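Local coordinates for DNA mismatch repair protein MutS (Thermus aquaticus, PDB 1EWQ) that binds mismatched DNA in an ATP-dependent sensing role and takes part in mismatch repair, possibly as the protein that recognises the mismatch, at residues E79-E83 with Q123-L127; D149-G153 with E333-T337; T279-R285 with A525-V529. Residue numbers count along the deposited sequence, not the author numbering.

Interaction 1 of 3, residues E79-E83 with Q123-L127; sequences EAYAE and QESLL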
loop_
_atom_site.group_PDB
_atom_site.type_symbol
_atom_site.label_atom_id
_atom_site.label_comp_id
_atom_site.label_asym_id
_atom_site.label_seq_id
_atom_site.Cartn_x
_atom_site.Cartn_y
_atom_site.Cartn_z
ATOM N N GLU C 79 -11.575 13.052 -14.210
ATOM C CA GLU C 79 -12.001 12.097 -13.191
ATOM C C GLU C 79 -10.925 11.059 -12.862
ATOM O O GLU C 79 -10.691 10.760 -11.693
ATOM C CB GLU C 79 -13.309 11.400 -13.611
ATOM C CG GLU C 79 -14.543 12.309 -13.564
ATOM C CD GLU C 79 -15.849 11.558 -13.755
ATOM O OE1 GLU C 79 -15.826 10.311 -13.766
ATOM O OE2 GLU C 79 -16.911 12.208 -13.884
ATOM N N ALA C 80 -10.262 10.523 -13.883
ATOM C CA ALA C 80 -9.224 9.522 -13.661
ATOM C C ALA C 80 -8.119 10.074 -12.774
ATOM O O ALA C 80 -7.648 9.390 -11.870
ATOM C CB ALA C 80 -8.645 9.052 -14.996
ATOM N N TYR C 81 -7.700 11.310 -13.042
ATOM C CA TYR C 81 -6.651 11.951 -12.250
ATOM C C TYR C 81 -7.163 12.260 -10.845
ATOM O O TYR C 81 -6.452 12.076 -9.862
ATOM C CB TYR C 81 -6.193 13.249 -12.920
ATOM C CG TYR C 81 -5.251 13.078 -14.098
ATOM C CD1 TYR C 81 -3.942 12.619 -13.918
ATOM C CD2 TYR C 81 -5.654 13.422 -15.391
ATOM C CE1 TYR C 81 -3.057 12.516 -15.003
ATOM C CE2 TYR C 81 -4.781 13.321 -16.480
ATOM C CZ TYR C 81 -3.487 12.876 -16.281
ATOM O OH TYR C 81 -2.618 12.835 -17.354
ATOM N N ALA C 82 -8.401 12.736 -10.754
ATOM C CA ALA C 82 -8.989 13.060 -9.458
ATOM C C ALA C 82 -9.060 11.791 -8.618
ATOM O O ALA C 82 -8.738 11.810 -7.428
ATOM C CB ALA C 82 -10.375 13.644 -9.643
ATOM N N GLU C 83 -9.480 10.693 -9.247
ATOM C CA GLU C 83 -9.582 9.405 -8.564
ATOM C C GLU C 83 -8.270 9.151 -7.834
ATOM O O GLU C 83 -8.255 8.809 -6.649
ATOM C CB GLU C 83 -9.841 8.278 -9.577
ATOM C CG GLU C 83 -10.033 6.883 -8.963
ATOM C CD GLU C 83 -10.231 5.790 -10.016
ATOM O OE1 GLU C 83 -11.186 5.883 -10.827
ATOM O OE2 GLU C 83 -9.431 4.831 -10.036
ATOM N N GLN C 123 -19.538 11.826 -8.549
ATOM C CA GLN C 123 -19.124 11.191 -9.793
ATOM C C GLN C 123 -19.134 9.660 -9.669
ATOM O O GLN C 123 -18.490 9.090 -8.787
ATOM C CB GLN C 123 -17.725 11.666 -10.202
ATOM C CG GLN C 123 -17.589 13.175 -10.483
ATOM C CD GLN C 123 -17.515 14.032 -9.221
ATOM O OE1 GLN C 123 -17.329 13.526 -8.113
ATOM N NE2 GLN C 123 -17.641 15.344 -9.395
ATOM N N GLU C 124 -19.869 9.010 -10.564
ATOM C CA GLU C 124 -19.994 7.556 -10.590
ATOM C C GLU C 124 -18.655 6.814 -10.532
ATOM O O GLU C 124 -18.505 5.869 -9.762
ATOM C CB GLU C 124 -20.792 7.143 -11.844
ATOM C CG GLU C 124 -20.824 5.650 -12.181
ATOM C CD GLU C 124 -21.707 5.328 -13.412
ATOM O OE1 GLU C 124 -21.746 6.135 -14.377
ATOM O OE2 GLU C 124 -22.354 4.257 -13.422
ATOM N N SER C 125 -17.680 7.259 -11.319
ATOM C CA SER C 125 -16.363 6.612 -11.368
ATOM C C SER C 125 -15.479 6.792 -10.136
ATOM O O SER C 125 -14.432 6.149 -10.033
ATOM C CB SER C 125 -15.574 7.101 -12.585
ATOM O OG SER C 125 -14.957 8.353 -12.325
ATOM N N LEU C 126 -15.879 7.666 -9.214
ATOM C CA LEU C 126 -15.088 7.901 -8.007
ATOM C C LEU C 126 -15.792 7.322 -6.779
ATOM O O LEU C 126 -15.306 7.440 -5.657
ATOM C CB LEU C 126 -14.878 9.405 -7.800
ATOM C CG LEU C 126 -14.503 10.213 -9.043
ATOM C CD1 LEU C 126 -14.293 11.679 -8.676
ATOM C CD2 LEU C 126 -13.246 9.625 -9.659
ATOM N N LEU C 127 -16.941 6.698 -7.005
ATOM C CA LEU C 127 -17.730 6.122 -5.930
ATOM C C LEU C 127 -17.717 4.605 -5.891
ATOM O O LEU C 127 -17.559 3.947 -6.917
ATOM C CB LEU C 127 -19.185 6.568 -6.064
ATOM C CG LEU C 127 -19.524 8.005 -5.680
ATOM C CD1 LEU C 127 -20.887 8.381 -6.262
ATOM C CD2 LEU C 127 -19.496 8.136 -4.159
HETATM O O HOH W 1 -18.331 9.290 -13.490
HETATM O O HOH W 2 -12.451 7.912 -12.696
#
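Where a recognition domain is joined to the rest of a protein, a short turn can settle against a helix by combining one apolar anchor with a small polar network. Here the turn lies in the loop between strands 110-116 and 134-139, and the helix is 78-87 of MutS domain I, which offers E79, A82 and E83 on one face. Y81 points away from the turn and packs on a DNA phosphate.

Q123 starts the turn: its CG touches E79 OE2 at 3.6 Å, while the end of its side chain leads away, to Q114 and L116 of strand 110-116 and to R343 of domain III. Q123 O accepts a hydrogen bond from L126 N (3.0 Å), and E124 O one from L127 N (3.3 Å), so that 124-126 wind as 3-10. This sets S125 facing E79. S125 OG donates a hydrogen bond to E79 OE1 (2.6 Å). One water donates to E79 OE1 (2.7 Å) and accepts from S125 N (3.0 Å); a second donates both to S125 OG (2.6 Å) and to E83 OE1 (3.0 Å). L126 then turns its branched end into the helix: CD2 lies 3.5 Å from E79 O and 3.7 Å from E83 CB, and CD1 reaches A82 CB at 4.5 Å.

One serine hydroxyl thus serves two carboxylates, one directly and the other through water. Hydrogen bonds from S125 OG and the waters are consistent with two acids meeting one turn that offers no positive side chain, beside a leucine that supplies the apolar part.

Interaction 2 of 3, residues D149-G153 with E333-T337; sequences DVSTG and ERLAT
This is a buried interdomain contact: the tight β-hairpin turn between strands 143-149 and 154-160 of MutS domain II docks on one face of helix 332-340 of domain III. It illustrates how one turn residue, S151, can offer both hydroxyl and carbonyl to a helix. Build D149-T152 as a type I turn, with V150 at -62/-27 and S151 at -77/-18, then T152 at -122/-21; D149 O accepts from T152 N (3.2 Å) and G153 N (2.7 Å). G153 closes it at 92/0, where a CB would jam against the preceding carbonyl.

T152 CA and R334 CA are the closest such pair, 5.3 Å. The settled bond runs from R334 NE (chi1 m, then t, t) to S151 OG (2.8 Å); S151 OG (chi1 p) donates to D149 OD1 (2.8 Å). T337 (chi1 m) sets OG1 3.0 Å from S151 O and 3.2 Å from E333 O. A water donates to S151 O (3.0 Å) and R334 O (2.6 Å), and R334 CA makes a CH···O contact with S151 O (3.6 Å). E333 (t, t) passes T152 and pairs with R286.

R334 also donates to P128 O and E130 O; D149 OD2, which accepts from N132 N, lies 4.4 Å from R334 NH2, beyond a salt bridge. Between these segments the polar link is thus a hydrogen bond to a neutral hydroxyl, with water and CH···O support.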
loop_
_atom_site.group_PDB
_atom_site.type_symbol
_atom_site.label_atom_id
_atom_site.label_comp_id
_atom_site.label_asym_id
_atom_site.label_seq_id
_atom_site.Cartn_x
_atom_site.Cartn_y
_atom_site.Cartn_z
ATOM N N ASP C 149 -25.462 10.961 2.562
ATOM C CA ASP C 149 -24.873 10.308 1.403
ATOM C C ASP C 149 -25.364 11.219 0.299
ATOM O O ASP C 149 -26.521 11.147 -0.129
ATOM C CB ASP C 149 -25.411 8.889 1.192
ATOM C CG ASP C 149 -24.712 8.173 0.044
ATOM O OD1 ASP C 149 -24.310 8.861 -0.923
ATOM O OD2 ASP C 149 -24.579 6.925 0.103
ATOM N N VAL C 150 -24.478 12.097 -0.140
ATOM C CA VAL C 150 -24.810 13.071 -1.157
ATOM C C VAL C 150 -25.208 12.450 -2.495
ATOM O O VAL C 150 -25.969 13.061 -3.246
ATOM C CB VAL C 150 -23.623 14.049 -1.361
ATOM C CG1 VAL C 150 -24.028 15.189 -2.258
ATOM C CG2 VAL C 150 -23.155 14.581 -0.003
ATOM N N SER C 151 -24.718 11.243 -2.799
ATOM C CA SER C 151 -25.054 10.608 -4.077
ATOM C C SER C 151 -26.455 10.005 -4.105
ATOM O O SER C 151 -26.990 9.740 -5.179
ATOM C CB SER C 151 -24.036 9.514 -4.441
ATOM O OG SER C 151 -24.244 8.330 -3.690
ATOM N N THR C 152 -27.054 9.785 -2.940
ATOM C CA THR C 152 -28.399 9.202 -2.899
ATOM C C THR C 152 -29.407 10.092 -2.185
ATOM O O THR C 152 -30.613 9.962 -2.382
ATOM C CB THR C 152 -28.412 7.839 -2.182
ATOM O OG1 THR C 152 -28.136 8.029 -0.788
ATOM C CG2 THR C 152 -27.357 6.904 -2.788
ATOM N N GLY C 153 -28.909 11.001 -1.359
ATOM C CA GLY C 153 -29.794 11.877 -0.622
ATOM C C GLY C 153 -30.137 11.288 0.736
ATOM O O GLY C 153 -30.887 11.901 1.497
ATOM N N GLU C 333 -31.194 5.072 -8.377
ATOM C CA GLU C 333 -31.251 5.967 -7.239
ATOM C C GLU C 333 -30.185 7.062 -7.398
ATOM O O GLU C 333 -30.478 8.252 -7.232
ATOM C CB GLU C 333 -31.049 5.178 -5.942
ATOM C CG GLU C 333 -30.860 6.040 -4.707
ATOM C CD GLU C 333 -30.913 5.234 -3.417
ATOM O OE1 GLU C 333 -30.371 4.105 -3.386
ATOM O OE2 GLU C 333 -31.484 5.738 -2.432
ATOM N N ARG C 334 -28.957 6.669 -7.727
ATOM C CA ARG C 334 -27.892 7.655 -7.925
ATOM C C ARG C 334 -28.104 8.435 -9.226
ATOM O O ARG C 334 -27.674 9.577 -9.361
ATOM C CB ARG C 334 -26.521 6.970 -7.935
ATOM C CG ARG C 334 -25.973 6.774 -6.544
ATOM C CD ARG C 334 -24.632 6.072 -6.528
ATOM N NE ARG C 334 -24.140 5.943 -5.157
ATOM C CZ ARG C 334 -23.165 5.125 -4.782
ATOM N NH1 ARG C 334 -22.569 4.347 -5.671
ATOM N NH2 ARG C 334 -22.777 5.101 -3.519
ATOM N N LEU C 335 -28.787 7.805 -10.172
ATOM C CA LEU C 335 -29.086 8.422 -11.459
ATOM C C LEU C 335 -30.139 9.521 -11.222
ATOM O O LEU C 335 -30.067 10.614 -11.793
ATOM C CB LEU C 335 -29.613 7.348 -12.417
ATOM C CG LEU C 335 -29.476 7.556 -13.926
ATOM C CD1 LEU C 335 -30.347 8.724 -14.392
ATOM C CD2 LEU C 335 -28.009 7.806 -14.248
ATOM N N ALA C 336 -31.106 9.231 -10.359
ATOM C CA ALA C 336 -32.146 10.197 -10.030
ATOM C C ALA C 336 -31.531 11.450 -9.397
ATOM O O ALA C 336 -31.892 12.579 -9.752
ATOM C CB ALA C 336 -33.150 9.566 -9.070
ATOM N N THR C 337 -30.596 11.232 -8.470
ATOM C CA THR C 337 -29.903 12.308 -7.763
ATOM C C THR C 337 -29.116 13.199 -8.722
ATOM O O THR C 337 -29.147 14.429 -8.605
ATOM C CB THR C 337 -28.922 11.748 -6.694
ATOM O OG1 THR C 337 -29.637 10.919 -5.767
ATOM C CG2 THR C 337 -28.252 12.887 -5.929
HETATM O O HOH W 3 -25.749 10.482 -7.803
#

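Interaction 3 of 3, residues T279-R285 with A525-V529; sequences TRTAPGR and AELDV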
loop_
_atom_site.group_PDB
_atom_site.type_symbol
_atom_site.label_atom_id
_atom_site.label_comp_id
_atom_site.label_asym_id
_atom_site.label_seq_id
_atom_site.Cartn_x
_atom_site.Cartn_y
_atom_site.Cartn_z
ATOM N N THR C 279 -26.009 -9.928 -4.735
ATOM C CA THR C 279 -26.890 -8.895 -5.243
ATOM C C THR C 279 -26.510 -8.492 -6.672
ATOM O O THR C 279 -25.349 -8.520 -7.043
ATOM C CB THR C 279 -26.845 -7.663 -4.310
ATOM O OG1 THR C 279 -27.866 -6.740 -4.687
ATOM C CG2 THR C 279 -25.510 -6.970 -4.395
ATOM N N ARG C 280 -27.500 -8.125 -7.472
ATOM C CA ARG C 280 -27.246 -7.740 -8.857
ATOM C C ARG C 280 -27.115 -6.232 -9.097
ATOM O O ARG C 280 -26.451 -5.814 -10.040
ATOM C CB ARG C 280 -28.336 -8.330 -9.755
ATOM C CG ARG C 280 -28.171 -9.837 -9.975
ATOM C CD ARG C 280 -26.858 -10.096 -10.702
ATOM N NE ARG C 280 -26.414 -11.487 -10.680
ATOM C CZ ARG C 280 -26.764 -12.408 -11.573
ATOM N NH1 ARG C 280 -27.580 -12.097 -12.579
ATOM N NH2 ARG C 280 -26.280 -13.639 -11.470
ATOM N N THR C 281 -27.716 -5.420 -8.233
ATOM C CA THR C 281 -27.650 -3.969 -8.387
ATOM C C THR C 281 -26.983 -3.268 -7.194
ATOM O O THR C 281 -26.893 -3.827 -6.103
ATOM C CB THR C 281 -29.043 -3.385 -8.537
ATOM O OG1 THR C 281 -29.762 -3.586 -7.317
ATOM C CG2 THR C 281 -29.789 -4.067 -9.670
ATOM N N ALA C 282 -26.531 -2.034 -7.402
ATOM C CA ALA C 282 -25.887 -1.297 -6.324
ATOM C C ALA C 282 -26.905 -0.986 -5.219
ATOM O O ALA C 282 -26.608 -1.170 -4.044
ATOM C CB ALA C 282 -25.249 -0.009 -6.859
ATOM N N PRO C 283 -28.113 -0.513 -5.583
ATOM C CA PRO C 283 -29.134 -0.204 -4.571
ATOM C C PRO C 283 -29.412 -1.438 -3.700
ATOM O O PRO C 283 -29.679 -1.329 -2.503
ATOM C CB PRO C 283 -30.346 0.194 -5.407
ATOM C CG PRO C 283 -29.722 0.823 -6.638
ATOM C CD PRO C 283 -28.566 -0.118 -6.935
ATOM N N GLY C 284 -29.337 -2.608 -4.327
ATOM C CA GLY C 284 -29.554 -3.861 -3.630
ATOM C C GLY C 284 -28.400 -4.168 -2.697
ATOM O O GLY C 284 -28.615 -4.539 -1.553
ATOM N N ARG C 285 -27.170 -4.023 -3.170
ATOM C CA ARG C 285 -26.021 -4.273 -2.297
ATOM C C ARG C 285 -26.086 -3.328 -1.101
ATOM O O ARG C 285 -25.792 -3.724 0.026
ATOM C CB ARG C 285 -24.695 -4.054 -3.035
ATOM C CG ARG C 285 -23.483 -4.247 -2.138
ATOM C CD ARG C 285 -22.164 -4.164 -2.900
ATOM N NE ARG C 285 -22.047 -5.230 -3.889
ATOM C CZ ARG C 285 -21.049 -5.350 -4.760
ATOM N NH1 ARG C 285 -20.052 -4.472 -4.777
ATOM N NH2 ARG C 285 -21.068 -6.340 -5.638
ATOM N N ALA C 525 -34.578 -2.785 -5.550
ATOM C CA ALA C 525 -33.469 -3.033 -4.633
ATOM C C ALA C 525 -33.903 -4.143 -3.671
ATOM O O ALA C 525 -33.163 -5.094 -3.416
ATOM C CB ALA C 525 -33.122 -1.765 -3.847
ATOM N N GLU C 526 -35.115 -4.018 -3.147
ATOM C CA GLU C 526 -35.625 -5.016 -2.220
ATOM C C GLU C 526 -35.720 -6.390 -2.878
ATOM O O GLU C 526 -35.257 -7.386 -2.328
ATOM C CB GLU C 526 -36.996 -4.591 -1.688
ATOM C CG GLU C 526 -37.066 -4.611 -0.177
ATOM C CD GLU C 526 -38.420 -4.203 0.358
ATOM O OE1 GLU C 526 -38.857 -3.061 0.086
ATOM O OE2 GLU C 526 -39.041 -5.034 1.052
ATOM N N LEU C 527 -36.314 -6.440 -4.065
ATOM C CA LEU C 527 -36.454 -7.699 -4.784
ATOM C C LEU C 527 -35.079 -8.268 -5.113
ATOM O O LEU C 527 -34.899 -9.481 -5.134
ATOM C CB LEU C 527 -37.254 -7.483 -6.070
ATOM C CG LEU C 527 -38.644 -6.910 -5.809
ATOM C CD1 LEU C 527 -39.267 -6.446 -7.105
ATOM C CD2 LEU C 527 -39.509 -7.974 -5.128
ATOM N N ASP C 528 -34.116 -7.385 -5.376
ATOM C CA ASP C 528 -32.751 -7.809 -5.685
ATOM C C ASP C 528 -32.200 -8.562 -4.467
ATOM O O ASP C 528 -31.585 -9.627 -4.613
ATOM C CB ASP C 528 -31.884 -6.577 -6.025
ATOM C CG ASP C 528 -30.432 -6.930 -6.406
ATOM O OD1 ASP C 528 -30.172 -8.060 -6.880
ATOM O OD2 ASP C 528 -29.546 -6.054 -6.249
ATOM N N VAL C 529 -32.456 -8.030 -3.273
ATOM C CA VAL C 529 -31.982 -8.646 -2.036
ATOM C C VAL C 529 -32.635 -9.999 -1.730
ATOM O O VAL C 529 -31.950 -10.971 -1.415
ATOM C CB VAL C 529 -32.180 -7.692 -0.848
ATOM C CG1 VAL C 529 -31.903 -8.413 0.461
ATOM C CG2 VAL C 529 -31.214 -6.498 -0.987
#
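D528 projects its carboxylate from helix 514-540 over the backbone of R280 and T281, just before helix 282-293, and so illustrates how an acid on one helix can hold the N-terminus of another. D528 OD1 accepts R280 N at 2.7 Å; D528 OD2, whose modelled position is less certain, accepts T281 N (2.8 Å) and T281 OG1 (2.7 Å). T281 is the N-cap: its OG1 in turn accepts G284 N (3.2 Å). The carboxylate thus binds the amides leading into the helix and the N-cap hydroxyl, rather than the amides of its first turn.

Close approach depends on G284: G284 CA lies 4.1 Å from A525 CA, and a CB there would come within 1.9 Å of D528 OD2. P283 CB meets A525 CB at 3.7 Å, and V529 CG2 lies 3.3 Å from G284 O. Around this core V529 continues along helix 282-293 to L287, L288 and W291, while L326 of helix 316-326 packs on both R280 and D528, making three helices of domain III meet here.

The contacts lie at increasing distance from the DNA. Interaction 1 comes within about 4 Å of the nucleic acid at its nearest atom, whereas interactions 2 and 3 stand about 26 and 29 Å off; all lie away from the predicted ATP site. Interactions 1 and 2, with centres 16 Å apart, touch directly: L127 CD1 packs on S151 CB at 3.8 Å. Interactions 2 and 3 have centres 15 Å apart and do not touch, but they share two helices, since 282-293 supplies R286 and 514-540 supplies R518 to interaction 2. Their segments alternate along the sequence. Interaction 2 joins domain II to domain III, while interaction 3 lies wholly within domain III.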